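PDB 6M4K: alpha-amylase, which probably catalyses the endohydrolysis of alpha-1,4-glucosidic linkages in polysaccharides of three or more alpha-1,4-linked glucose units, using calcium and chloride as cofactors. Local coordinates for residues A[61-66]-A[306-311]; A[129-134]-A[179-184]; A[232-237]-A[339-344]. All blocks are in the same frame, centred on the assembly; numbering follows the deposited sequence.

Contact 1: A[61-66]-A[306-311]; sequences YPWWQR and RGHGAG
W63 and R306 meet in a cation-pi contact, with H308 at its margin, where two loops come together at the C-terminal end of the TIM barrel. CZ of R306 lies over one face of the indole, 4.6 Å from the centroid of the five-membered ring of W63 and 19° off the ring normal. The guanidinium does not lie flat on the ring: the two planes stand 56° apart. Its aliphatic stem takes part as well, for the chain of R306 is extended from CG to NE and runs antiparallel alongside the indole, bringing CD to 3.4 Å from NE1 of W63. NE of R306 is equally near that NE1, but both are donors and no hydrogen bond joins them. A tryptophan suits this buried place because it offers the arginine a broad, electron-rich face while its indole N-H finds an acceptor in the backbone carbonyl of D360.

H308 comes to the six-membered side of W63, its CE1 4.2 Å from CZ2, with each ring meeting the other near its own plane, at the edge. NE2 of H308 bonds OD2 of D360, so this one aspartate serves both aromatic residues. R306 CB packs 3.9 Å above one face of the H308 ring. Between them, the backbone angles of G307 would jam a CB against the carbonyl O of R306, which calls for glycine. At its far end R306 bonds the carbonyl O of H302 through NH1 and makes a second cation-pi contact with W348.

W63 opens a 3-10 turn in the connection from strand 44-47 to helix 81-93; R306 and H308 lie in the loop from strand 295-297 to helix 322-334. Both loops follow barrel strands, which sets the contact over the barrel's C-terminal end.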
loop_
_atom_site.group_PDB
_atom_site.type_symbol
_atom_site.label_atom_id
_atom_site.label_comp_id
_atom_site.label_asym_id
_atom_site.label_seq_id
_atom_site.Cartn_x
_atom_site.Cartn_y
_atom_site.Cartn_z
ATOM N N TYR A 61 11.129 -9.159 18.858
ATOM C CA TYR A 61 10.029 -9.376 17.914
ATOM C C TYR A 61 9.754 -8.156 17.038
ATOM O O TYR A 61 8.636 -7.636 17.025
ATOM C CB TYR A 61 8.789 -9.850 18.668
ATOM C CG TYR A 61 9.126 -10.987 19.621
ATOM C CD1 TYR A 61 9.334 -12.272 19.139
ATOM C CD2 TYR A 61 9.269 -10.772 20.995
ATOM C CE1 TYR A 61 9.644 -13.325 19.989
ATOM C CE2 TYR A 61 9.581 -11.824 21.861
ATOM C CZ TYR A 61 9.764 -13.089 21.347
ATOM O OH TYR A 61 10.079 -14.147 22.187
ATOM N N PRO A 62 10.753 -7.676 16.304
ATOM C CA PRO A 62 10.549 -6.514 15.431
ATOM C C PRO A 62 9.629 -6.846 14.258
ATOM O O PRO A 62 9.467 -8.005 13.873
ATOM C CB PRO A 62 11.969 -6.221 14.936
ATOM C CG PRO A 62 12.612 -7.576 14.882
ATOM C CD PRO A 62 12.066 -8.306 16.096
ATOM N N TRP A 63 9.049 -5.802 13.653
ATOM C CA TRP A 63 8.222 -6.053 12.470
ATOM C C TRP A 63 9.048 -6.673 11.351
ATOM O O TRP A 63 8.550 -7.533 10.615
ATOM C CB TRP A 63 7.539 -4.767 11.978
ATOM C CG TRP A 63 8.501 -3.744 11.522
ATOM C CD1 TRP A 63 9.098 -2.781 12.289
ATOM C CD2 TRP A 63 9.026 -3.582 10.196
ATOM N NE1 TRP A 63 9.956 -2.034 11.526
ATOM C CE2 TRP A 63 9.933 -2.503 10.236
ATOM C CE3 TRP A 63 8.824 -4.250 8.982
ATOM C CZ2 TRP A 63 10.630 -2.067 9.110
ATOM C CZ3 TRP A 63 9.525 -3.824 7.862
ATOM C CH2 TRP A 63 10.412 -2.738 7.933
ATOM N N TRP A 64 10.318 -6.295 11.239
ATOM C CA TRP A 64 11.096 -6.694 10.072
ATOM C C TRP A 64 11.502 -8.161 10.080
ATOM O O TRP A 64 12.005 -8.650 9.061
ATOM C CB TRP A 64 12.278 -5.760 9.825
ATOM C CG TRP A 64 13.116 -5.397 11.003
ATOM C CD1 TRP A 64 13.131 -4.184 11.635
ATOM C CD2 TRP A 64 14.108 -6.202 11.654
ATOM N NE1 TRP A 64 14.060 -4.187 12.641
ATOM C CE2 TRP A 64 14.671 -5.411 12.682
ATOM C CE3 TRP A 64 14.581 -7.503 11.464
ATOM C CZ2 TRP A 64 15.679 -5.882 13.523
ATOM C CZ3 TRP A 64 15.585 -7.978 12.321
ATOM C CH2 TRP A 64 16.121 -7.156 13.327
ATOM N N GLN A 65 11.295 -8.889 11.184
ATOM C CA GLN A 65 11.554 -10.325 11.160
ATOM C C GLN A 65 10.719 -11.022 10.088
ATOM O O GLN A 65 11.135 -12.058 9.554
ATOM C CB GLN A 65 11.304 -10.940 12.546
ATOM C CG GLN A 65 9.843 -11.082 12.876
ATOM C CD GLN A 65 9.571 -11.588 14.287
ATOM O OE1 GLN A 65 10.497 -11.919 15.043
ATOM N NE2 GLN A 65 8.295 -11.653 14.645
ATOM N N ARG A 66 9.559 -10.453 9.736
ATOM C CA ARG A 66 8.686 -11.083 8.752
ATOM C C ARG A 66 9.204 -10.953 7.329
ATOM O O ARG A 66 8.684 -11.645 6.445
ATOM C CB ARG A 66 7.254 -10.554 8.869
ATOM C CG ARG A 66 6.645 -10.909 10.213
ATOM C CD ARG A 66 5.208 -10.481 10.315
ATOM N NE ARG A 66 4.310 -11.346 9.542
ATOM C CZ ARG A 66 3.005 -11.404 9.760
ATOM N NH1 ARG A 66 2.471 -10.664 10.726
ATOM N NH2 ARG A 66 2.223 -12.208 9.049
ATOM N N ARG A 306 8.516 4.831 8.474
ATOM C CA ARG A 306 9.596 4.708 9.445
ATOM C C ARG A 306 10.845 5.448 9.002
ATOM O O ARG A 306 11.921 5.229 9.578
ATOM C CB ARG A 306 9.915 3.233 9.711
ATOM C CG ARG A 306 8.831 2.573 10.537
ATOM C CD ARG A 306 8.808 1.030 10.523
ATOM N NE ARG A 306 7.811 0.652 11.508
ATOM C CZ ARG A 306 6.501 0.718 11.310
ATOM N NH1 ARG A 306 6.013 0.998 10.102
ATOM N NH2 ARG A 306 5.667 0.466 12.305
ATOM N N GLY A 307 10.735 6.312 7.992
ATOM C CA GLY A 307 11.842 7.160 7.595
ATOM C C GLY A 307 12.830 6.534 6.645
ATOM O O GLY A 307 13.896 7.119 6.411
ATOM N N HIS A 308 12.519 5.366 6.085
ATOM C CA HIS A 308 13.458 4.650 5.234
ATOM C C HIS A 308 13.400 5.063 3.764
ATOM O O HIS A 308 14.235 4.597 2.981
ATOM C CB HIS A 308 13.252 3.138 5.387
ATOM C CG HIS A 308 13.411 2.651 6.796
ATOM N ND1 HIS A 308 12.837 1.483 7.250
ATOM C CD2 HIS A 308 14.063 3.186 7.855
ATOM C CE1 HIS A 308 13.141 1.311 8.526
ATOM N NE2 HIS A 308 13.884 2.330 8.916
ATOM N N GLY A 309 12.441 5.894 3.369
ATOM C CA GLY A 309 12.423 6.411 2.017
ATOM C C GLY A 309 13.306 7.631 1.872
ATOM O O GLY A 309 13.872 8.139 2.842
ATOM N N ALA A 310 13.425 8.106 0.634
ATOM C CA ALA A 310 14.219 9.300 0.391
ATOM C C ALA A 310 13.597 10.491 1.100
ATOM O O ALA A 310 12.382 10.559 1.314
ATOM C CB ALA A 310 14.327 9.589 -1.104
ATOM N N GLY A 311 14.448 11.447 1.462
ATOM C CA GLY A 311 14.038 12.524 2.324
ATOM C C GLY A 311 13.881 12.131 3.769
ATOM O O GLY A 311 13.703 13.016 4.615
#

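Contact 2: A[129-134]-A[179-184]; sequences PGVPYG and RDVEAE. With SO4 (sulfate ion), chain H.
V131 and V181 each set CG1 anti to the backbone N (chi1 175° and 162°), and these two methyls meet 3.6 Å apart. Y133 has its CG anti to the carbonyl carbon (chi1 -75°), which lays its ring face against V131 and carries the phenol end to the helix. V131 CG1 sits 3.6 Å above the centre of one face of that ring, so that a single methyl touches both the tyrosine of its own loop and the valine of the helix. The cis peptide bond before P132 lies between the two loop residues.

Y133 OH reaches V181 CG1 and E182 CG, each at 3.5 Å. The phenol and E182 cross at about a right angle, and OE2 stays 3.8 Å from the hydroxyl, too far for a bond. A tyrosine suits this position, being long enough for its OH end to lie on V181 and E182 while the hydroxyl bonds that of Y72.

The loop 129-134 belongs to the long excursion between strand 97-102 and helix 176-192, domain B of family 13 amylases, and here it rests on that helix. R179 points away from it and grips a sulfate, probably from the crystallisation liquor, at the edge of its guanidinium: NH1 to O4 at 2.9 Å, nearly straight, and NH2 to O3 at 2.8 Å, more bent. NH2 also forms a salt bridge with D209.

The methyls of two branched valines and the phenol end of a tyrosine imply that V131 and Y133 are held on V181 and E182 by apolar packing and shape, beside a polar tie of the same loop and helix, P132 O to Y177 OH.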
loop_
_atom_site.group_PDB
_atom_site.type_symbol
_atom_site.label_atom_id
_atom_site.label_comp_id
_atom_site.label_asym_id
_atom_site.label_seq_id
_atom_site.Cartn_x
_atom_site.Cartn_y
_atom_site.Cartn_z
ATOM N N PRO A 129 16.523 -26.038 5.933
ATOM C CA PRO A 129 15.995 -27.394 5.716
ATOM C C PRO A 129 14.487 -27.464 5.560
ATOM O O PRO A 129 13.986 -28.496 5.099
ATOM C CB PRO A 129 16.460 -28.158 6.964
ATOM C CG PRO A 129 17.641 -27.387 7.464
ATOM C CD PRO A 129 17.318 -25.947 7.170
ATOM N N GLY A 130 13.748 -26.412 5.915
ATOM C CA GLY A 130 12.309 -26.428 5.728
ATOM C C GLY A 130 11.856 -26.215 4.303
ATOM O O GLY A 130 10.668 -26.405 4.018
ATOM N N VAL A 131 12.769 -25.848 3.409
ATOM C CA VAL A 131 12.421 -25.603 2.009
ATOM C C VAL A 131 12.495 -26.877 1.139
ATOM O O VAL A 131 11.469 -27.298 0.609
ATOM C CB VAL A 131 13.169 -24.377 1.432
ATOM C CG1 VAL A 131 12.886 -24.232 -0.044
ATOM C CG2 VAL A 131 12.791 -23.109 2.191
ATOM N N PRO A 132 13.684 -27.509 1.000
ATOM C CA PRO A 132 15.026 -27.154 1.475
ATOM C C PRO A 132 15.811 -26.298 0.467
ATOM O O PRO A 132 15.672 -26.473 -0.759
ATOM C CB PRO A 132 15.698 -28.521 1.630
ATOM C CG PRO A 132 15.117 -29.321 0.506
ATOM C CD PRO A 132 13.675 -28.852 0.374
ATOM N N TYR A 133 16.636 -25.391 0.993
ATOM C CA TYR A 133 17.645 -24.678 0.225
ATOM C C TYR A 133 19.005 -24.909 0.868
ATOM O O TYR A 133 19.105 -25.018 2.097
ATOM C CB TYR A 133 17.429 -23.165 0.281
ATOM C CG TYR A 133 16.300 -22.553 -0.535
ATOM C CD1 TYR A 133 16.050 -22.939 -1.847
ATOM C CD2 TYR A 133 15.532 -21.522 0.008
ATOM C CE1 TYR A 133 15.035 -22.330 -2.594
ATOM C CE2 TYR A 133 14.524 -20.905 -0.723
ATOM C CZ TYR A 133 14.289 -21.315 -2.022
ATOM O OH TYR A 133 13.299 -20.706 -2.762
ATOM N N GLY A 134 20.048 -24.934 0.031
ATOM C CA GLY A 134 21.427 -24.927 0.470
ATOM C C GLY A 134 22.223 -23.904 -0.318
ATOM O O GLY A 134 21.656 -23.137 -1.099
ATOM N N ARG A 179 13.095 -21.305 -8.866
ATOM C CA ARG A 179 11.868 -20.905 -9.553
ATOM C C ARG A 179 10.730 -21.870 -9.262
ATOM O O ARG A 179 9.588 -21.446 -9.037
ATOM C CB ARG A 179 12.112 -20.819 -11.060
ATOM C CG ARG A 179 13.126 -19.775 -11.433
ATOM C CD ARG A 179 13.560 -19.909 -12.884
ATOM N NE ARG A 179 14.339 -18.757 -13.322
ATOM C CZ ARG A 179 14.715 -18.557 -14.581
ATOM N NH1 ARG A 179 14.381 -19.441 -15.515
ATOM N NH2 ARG A 179 15.409 -17.476 -14.903
ATOM N N ASP A 180 11.022 -23.177 -9.264
ATOM C CA ASP A 180 9.992 -24.174 -8.998
ATOM C C ASP A 180 9.484 -24.070 -7.566
ATOM O O ASP A 180 8.277 -24.170 -7.318
ATOM C CB ASP A 180 10.553 -25.580 -9.236
ATOM C CG ASP A 180 10.725 -25.913 -10.709
ATOM O OD1 ASP A 180 10.196 -25.187 -11.576
ATOM O OD2 ASP A 180 11.387 -26.936 -10.991
ATOM N N VAL A 181 10.401 -23.912 -6.611
ATOM C CA VAL A 181 10.028 -23.841 -5.200
ATOM C C VAL A 181 9.175 -22.610 -4.926
ATOM O O VAL A 181 8.156 -22.681 -4.220
ATOM C CB VAL A 181 11.296 -23.858 -4.329
ATOM C CG1 VAL A 181 10.990 -23.357 -2.937
ATOM C CG2 VAL A 181 11.876 -25.272 -4.280
ATOM N N GLU A 182 9.578 -21.464 -5.469
ATOM C CA GLU A 182 8.837 -20.237 -5.204
ATOM C C GLU A 182 7.475 -20.259 -5.886
ATOM O O GLU A 182 6.478 -19.809 -5.306
ATOM C CB GLU A 182 9.682 -19.024 -5.586
ATOM C CG GLU A 182 10.898 -18.909 -4.661
ATOM C CD GLU A 182 11.676 -17.631 -4.807
ATOM O OE1 GLU A 182 11.764 -17.118 -5.934
ATOM O OE2 GLU A 182 12.213 -17.154 -3.773
ATOM N N ALA A 183 7.398 -20.823 -7.097
ATOM C CA ALA A 183 6.099 -20.962 -7.747
ATOM C C ALA A 183 5.195 -21.938 -7.009
ATOM O O ALA A 183 3.979 -21.738 -6.974
ATOM C CB ALA A 183 6.276 -21.392 -9.201
ATOM N N GLU A 184 5.756 -22.999 -6.418
ATOM C CA GLU A 184 4.928 -23.920 -5.646
ATOM C C GLU A 184 4.284 -23.204 -4.470
ATOM O O GLU A 184 3.106 -23.422 -4.171
ATOM C CB GLU A 184 5.761 -25.102 -5.139
ATOM C CG GLU A 184 4.944 -26.201 -4.414
ATOM C CD GLU A 184 4.536 -25.846 -2.981
ATOM O OE1 GLU A 184 5.303 -25.137 -2.293
ATOM O OE2 GLU A 184 3.446 -26.279 -2.536
HETATM S S SO4 H . 15.811 -17.923 -18.572
HETATM O O1 SO4 H . 16.656 -18.073 -19.754
HETATM O O2 SO4 H . 14.816 -16.883 -18.811
HETATM O O3 SO4 H . 16.642 -17.553 -17.433
HETATM O O4 SO4 H . 15.136 -19.190 -18.291
#

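Contact 3: A[232-237]-A[339-344]; sequences YIYQEV and HVRLMS
H339 begins strand 339-344 with the polar link of this contact: its ND1 and the hydroxyl of Y232 form a hydrogen bond of 2.7 Å, at 161°, in which either could be the donor. Both side chains hold CG anti to the backbone N, and from facing strands they converge on one another. The rings meet obliquely, their planes 53° apart and their centroids separated by 5.5 Å, with CE2 of Y232 in the plane of the imidazole at its edge, 3.7 Å from CE1 of H339. Imidazole suits the place because its two nitrogens serve two partners, ND1 the hydroxyl of Y232 and NE2 the carbonyl O of D17; Y10 stacks on the ring. A phenylalanine in place of Y232 would probably leave ND1 of H339 without its hydroxyl mate and the imidazole less firmly held in its rotation.

V340 turns the other way, packing its small branched side chain on E332 and L333 of helix 322-334. These are the fifth and eighth strands of the closed parallel barrel characteristic of family 13 enzymes; they are not neighbours in the sheet, and their long side chains meet across its interior.

R341 points inward again. Its chain bends at chi3 (66°) and brings NH1 to 3.8 Å from CE2 of Y234, at the ring's edge and near its plane. This is plain contact; Q46 OE1 is the acceptor that joins the two, bonding both R341 NH1 and Y234 OH, while a cation-pi contact with F298 would help to hold the buried charge of the guanidinium. L342 turns outward to helix 322-334 as V340 does.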
loop_
_atom_site.group_PDB
_atom_site.type_symbol
_atom_site.label_atom_id
_atom_site.label_comp_id
_atom_site.label_asym_id
_atom_site.label_seq_id
_atom_site.Cartn_x
_atom_site.Cartn_y
_atom_site.Cartn_z
ATOM N N TYR A 232 -3.303 -11.284 -9.544
ATOM C CA TYR A 232 -2.848 -9.900 -9.591
ATOM C C TYR A 232 -1.454 -9.791 -8.980
ATOM O O TYR A 232 -1.234 -10.224 -7.847
ATOM C CB TYR A 232 -3.813 -9.035 -8.785
ATOM C CG TYR A 232 -3.499 -7.551 -8.724
ATOM C CD1 TYR A 232 -3.006 -6.863 -9.825
ATOM C CD2 TYR A 232 -3.756 -6.823 -7.553
ATOM C CE1 TYR A 232 -2.766 -5.496 -9.770
ATOM C CE2 TYR A 232 -3.514 -5.459 -7.487
ATOM C CZ TYR A 232 -3.022 -4.801 -8.594
ATOM O OH TYR A 232 -2.779 -3.439 -8.569
ATOM N N ILE A 233 -0.513 -9.200 -9.703
ATOM C CA ILE A 233 0.850 -9.028 -9.212
ATOM C C ILE A 233 1.170 -7.545 -9.246
ATOM O O ILE A 233 1.096 -6.906 -10.309
ATOM C CB ILE A 233 1.873 -9.810 -10.049
ATOM C CG1 ILE A 233 1.553 -11.308 -10.073
ATOM C CG2 ILE A 233 3.294 -9.524 -9.549
ATOM C CD1 ILE A 233 1.797 -11.996 -8.763
ATOM N N TYR A 234 1.496 -6.982 -8.088
ATOM C CA TYR A 234 2.114 -5.671 -8.047
ATOM C C TYR A 234 3.471 -5.775 -7.369
ATOM O O TYR A 234 3.625 -6.469 -6.359
ATOM C CB TYR A 234 1.220 -4.568 -7.456
ATOM C CG TYR A 234 0.639 -4.793 -6.078
ATOM C CD1 TYR A 234 -0.478 -5.592 -5.903
ATOM C CD2 TYR A 234 1.188 -4.171 -4.961
ATOM C CE1 TYR A 234 -1.044 -5.784 -4.650
ATOM C CE2 TYR A 234 0.617 -4.329 -3.705
ATOM C CZ TYR A 234 -0.489 -5.146 -3.558
ATOM O OH TYR A 234 -1.072 -5.338 -2.318
ATOM N N GLN A 235 4.460 -5.117 -7.950
ATOM C CA GLN A 235 5.862 -5.362 -7.652
ATOM C C GLN A 235 6.415 -4.163 -6.905
ATOM O O GLN A 235 6.280 -3.025 -7.367
ATOM C CB GLN A 235 6.635 -5.563 -8.959
ATOM C CG GLN A 235 6.196 -6.782 -9.733
ATOM C CD GLN A 235 6.594 -6.691 -11.189
ATOM O OE1 GLN A 235 7.633 -7.222 -11.603
ATOM N NE2 GLN A 235 5.797 -5.973 -11.968
ATOM N N GLU A 236 7.015 -4.405 -5.738
ATOM C CA GLU A 236 7.662 -3.320 -5.013
ATOM C C GLU A 236 8.996 -3.042 -5.682
ATOM O O GLU A 236 9.968 -3.784 -5.502
ATOM C CB GLU A 236 7.875 -3.661 -3.545
ATOM C CG GLU A 236 8.448 -2.443 -2.814
ATOM C CD GLU A 236 9.408 -2.750 -1.673
ATOM O OE1 GLU A 236 9.995 -3.854 -1.615
ATOM O OE2 GLU A 236 9.584 -1.841 -0.822
ATOM N N VAL A 237 9.045 -1.976 -6.467
ATOM C CA VAL A 237 10.275 -1.475 -7.055
ATOM C C VAL A 237 10.419 -0.051 -6.562
ATOM O O VAL A 237 9.619 0.821 -6.933
ATOM C CB VAL A 237 10.240 -1.514 -8.587
ATOM C CG1 VAL A 237 11.561 -1.000 -9.155
ATOM C CG2 VAL A 237 9.932 -2.918 -9.076
ATOM N N HIS A 339 -3.824 2.397 -9.090
ATOM C CA HIS A 339 -4.596 1.580 -8.165
ATOM C C HIS A 339 -4.230 2.001 -6.746
ATOM O O HIS A 339 -3.076 1.844 -6.336
ATOM C CB HIS A 339 -4.273 0.104 -8.377
ATOM C CG HIS A 339 -5.176 -0.812 -7.623
ATOM N ND1 HIS A 339 -4.859 -2.124 -7.344
ATOM C CD2 HIS A 339 -6.403 -0.598 -7.099
ATOM C CE1 HIS A 339 -5.858 -2.678 -6.681
ATOM N NE2 HIS A 339 -6.810 -1.774 -6.522
ATOM N N VAL A 340 -5.206 2.513 -6.003
ATOM C CA VAL A 340 -4.943 3.144 -4.703
ATOM C C VAL A 340 -4.925 2.113 -3.582
ATOM O O VAL A 340 -5.876 1.338 -3.415
ATOM C CB VAL A 340 -5.984 4.228 -4.398
ATOM C CG1 VAL A 340 -5.754 4.796 -2.990
ATOM C CG2 VAL A 340 -5.931 5.333 -5.455
ATOM N N ARG A 341 -3.848 2.137 -2.792
ATOM C CA ARG A 341 -3.732 1.366 -1.564
ATOM C C ARG A 341 -3.606 2.341 -0.397
ATOM O O ARG A 341 -2.802 3.281 -0.450
ATOM C CB ARG A 341 -2.494 0.464 -1.624
ATOM C CG ARG A 341 -2.293 -0.391 -0.374
ATOM C CD ARG A 341 -0.975 -1.158 -0.411
ATOM N NE ARG A 341 0.170 -0.251 -0.359
ATOM C CZ ARG A 341 1.419 -0.578 -0.694
ATOM N NH1 ARG A 341 1.708 -1.802 -1.102
ATOM N NH2 ARG A 341 2.396 0.325 -0.620
ATOM N N LEU A 342 -4.407 2.134 0.641
ATOM C CA LEU A 342 -4.283 2.890 1.886
ATOM C C LEU A 342 -3.510 2.079 2.916
ATOM O O LEU A 342 -3.814 0.905 3.149
ATOM C CB LEU A 342 -5.661 3.210 2.471
ATOM C CG LEU A 342 -6.692 3.903 1.583
ATOM C CD1 LEU A 342 -7.886 4.358 2.409
ATOM C CD2 LEU A 342 -6.084 5.084 0.860
ATOM N N MET A 343 -2.526 2.711 3.539
ATOM C CA MET A 343 -1.851 2.111 4.677
ATOM C C MET A 343 -2.792 2.053 5.878
ATOM O O MET A 343 -3.628 2.938 6.085
ATOM C CB MET A 343 -0.639 2.982 5.024
ATOM C CG MET A 343 0.191 2.497 6.204
ATOM S SD MET A 343 0.871 0.875 5.840
ATOM C CE MET A 343 1.575 0.493 7.450
ATOM N N SER A 344 -2.659 0.999 6.675
ATOM C CA SER A 344 -3.321 0.918 7.973
ATOM C C SER A 344 -2.274 0.510 8.999
ATOM O O SER A 344 -1.676 -0.566 8.886
ATOM C CB SER A 344 -4.502 -0.057 7.959
ATOM O OG SER A 344 -5.338 0.180 9.083
#

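How the contacts relate
All three contacts lie in the family 13 catalytic region. Contact 3 lies in the barrel interior, its centre about 4 Å from that of the chain. Contact 1 is about 17 Å away between centres and about 5 Å between nearest atoms, at the C-terminal end of the barrel, where TIM-barrel enzymes carry their active site. Contact 2 is peripheral, about 26 Å from contact 1 and 25 Å from contact 3 between centres. Calcium is nearer contacts 1 and 2: the side chain of E182 is about 9 Å from the ion, that of H308 about 11 Å from its ligand H204. Along the chain both segments of contact 2 fall between those of contact 1, whereas contacts 1 and 3 interleave.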